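Local coordinates for spindle pole body component (Chaetomium thermophilum, PDB 6L82), which is the N-terminal region of GCP5, a gamma-tubulin complex protein that probably binds gamma-tubulin and the minus ends of microtubules, at residues 59-64 with 103-108. Sequence-based numbering, arbitrary orientation.
Sequences QDRLNG and LLELAD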
# COMPACT_ATOMS: atom_id res chain seq x y z
N GLN A 59 11.01 -12.37 -1.75
CA GLN A 59 11.32 -13.00 -3.03
C GLN A 59 10.75 -14.41 -3.09
O GLN A 59 10.30 -14.85 -4.15
CB GLN A 59 12.83 -13.02 -3.29
CG GLN A 59 13.48 -11.63 -3.37
CD GLN A 59 13.11 -10.85 -4.64
OE1 GLN A 59 12.86 -11.43 -5.70
NE2 GLN A 59 13.08 -9.51 -4.52
N ASP A 60 10.75 -15.11 -1.96
CA ASP A 60 10.16 -16.44 -1.91
C ASP A 60 8.65 -16.37 -2.17
O ASP A 60 8.10 -17.22 -2.88
CB ASP A 60 10.46 -17.11 -0.57
CG ASP A 60 10.04 -18.57 -0.53
OD1 ASP A 60 10.72 -19.40 -1.17
OD2 ASP A 60 9.05 -18.89 0.16
N ARG A 61 7.97 -15.35 -1.63
CA ARG A 61 6.54 -15.26 -1.90
C ARG A 61 6.28 -14.87 -3.35
O ARG A 61 5.30 -15.32 -3.95
CB ARG A 61 5.88 -14.25 -0.95
CG ARG A 61 5.77 -14.71 0.50
CD ARG A 61 5.37 -13.54 1.45
NE ARG A 61 3.97 -13.12 1.32
CZ ARG A 61 3.38 -12.19 2.07
NH1 ARG A 61 4.05 -11.56 3.02
NH2 ARG A 61 2.10 -11.89 1.86
N LEU A 62 7.15 -14.05 -3.93
CA LEU A 62 7.00 -13.74 -5.35
C LEU A 62 7.30 -14.97 -6.21
O LEU A 62 6.67 -15.18 -7.25
CB LEU A 62 7.90 -12.57 -5.73
CG LEU A 62 7.57 -11.24 -5.03
CD1 LEU A 62 8.68 -10.24 -5.28
CD2 LEU A 62 6.25 -10.69 -5.50
N ASN A 63 8.25 -15.80 -5.78
CA ASN A 63 8.52 -17.05 -6.51
C ASN A 63 7.32 -17.98 -6.45
O ASN A 63 6.91 -18.54 -7.47
CB ASN A 63 9.78 -17.73 -5.96
CG ASN A 63 11.05 -16.98 -6.35
OD1 ASN A 63 11.05 -16.22 -7.32
ND2 ASN A 63 12.12 -17.19 -5.60
N GLY A 64 6.72 -18.14 -5.27
CA GLY A 64 5.56 -19.01 -5.15
C GLY A 64 4.35 -18.53 -5.94
O GLY A 64 3.55 -19.35 -6.41
N LEU A 103 2.75 -4.75 -1.36
CA LEU A 103 1.91 -5.31 -2.42
C LEU A 103 1.57 -6.77 -2.13
O LEU A 103 0.42 -7.19 -2.34
CB LEU A 103 2.58 -5.18 -3.79
CG LEU A 103 3.01 -3.76 -4.20
CD1 LEU A 103 3.64 -3.75 -5.59
CD2 LEU A 103 1.84 -2.77 -4.11
N LEU A 104 2.54 -7.55 -1.64
CA LEU A 104 2.23 -8.92 -1.23
C LEU A 104 1.11 -8.95 -0.20
O LEU A 104 0.23 -9.81 -0.25
CB LEU A 104 3.48 -9.61 -0.69
CG LEU A 104 4.58 -9.85 -1.72
CD1 LEU A 104 5.87 -10.29 -1.06
CD2 LEU A 104 4.11 -10.92 -2.67
N GLU A 105 1.11 -7.99 0.74
CA GLU A 105 0.08 -7.96 1.77
C GLU A 105 -1.28 -7.56 1.22
O GLU A 105 -2.31 -7.95 1.79
CB GLU A 105 0.47 -7.01 2.90
CG GLU A 105 1.61 -7.53 3.77
CD GLU A 105 1.29 -8.86 4.41
OE1 GLU A 105 2.09 -9.80 4.24
OE2 GLU A 105 0.24 -8.97 5.09
N LEU A 106 -1.33 -6.80 0.12
CA LEU A 106 -2.60 -6.42 -0.49
C LEU A 106 -2.99 -7.32 -1.66
O LEU A 106 -4.06 -7.12 -2.24
CB LEU A 106 -2.55 -4.95 -0.95
CG LEU A 106 -2.36 -3.92 0.18
CD1 LEU A 106 -2.19 -2.48 -0.35
CD2 LEU A 106 -3.51 -3.97 1.16
N ALA A 107 -2.18 -8.32 -2.00
CA ALA A 107 -2.44 -9.11 -3.19
C ALA A 107 -3.76 -9.86 -3.06
O ALA A 107 -4.17 -10.25 -1.97
CB ALA A 107 -1.30 -10.10 -3.42
N ASP A 108 -4.43 -10.06 -4.20
CA ASP A 108 -5.74 -10.71 -4.21
C ASP A 108 -6.05 -11.46 -5.51
O ASP A 108 -5.46 -12.50 -5.81
CB ASP A 108 -6.83 -9.67 -3.96
CG ASP A 108 -8.22 -10.27 -4.00
OD1 ASP A 108 -8.37 -11.47 -3.69
OD2 ASP A 108 -9.17 -9.53 -4.35
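R61 reaches across from helix 55-71, passes over L104 and ends on the carboxylate of E105. Its chain leaves with CG beside the backbone N, and a turn about CG-CD (chi3 73°) in an otherwise extended chain brings the guanidinium over L104 CB, with its edge toward E105. There NH1 and NH2 grip a single oxygen, OE1 of E105, end-on. The shorter and straighter bond of this salt bridge runs from R61 NH1 to OE1 of E105, 2.9 Å, arriving nearly along the C-O bond. The second, from R61 NH2 to the same OE1, is 3.2 Å and comes from above the carboxylate plane. OE1 sits in the guanidinium plane, yet the two flat groups are turned 78° apart, so this is not the side-by-side pairing in which each nitrogen has its own oxygen.

L104 CB covers one face of the guanidinium near its margin, 3.7 Å from R61 NH2. CD1 of L104 runs along the aliphatic part of the arginine, 4.0 Å from R61 CB. The other methyl, L104 CD2, meets CD2 of buried L62 at 3.6 Å while staying close to R61 CB, the two leucines crossing at about a right angle. A methionine in place of R61 would probably leave E105 OE1 without the two N-H donors described here.

OE2 of E105 lies close to an acidic side chain of another protein's chain, a proximity that R61 may partly offset. In this all-helical N-terminal piece of GCP5, an interhelical salt bridge laid over a leucine contact joins helix 55-71 to the C-terminal part of helix 96-106, with helix 75-88 intervening in sequence, and apolar side chains of that other chain pack on L103, E105, L106 and A107.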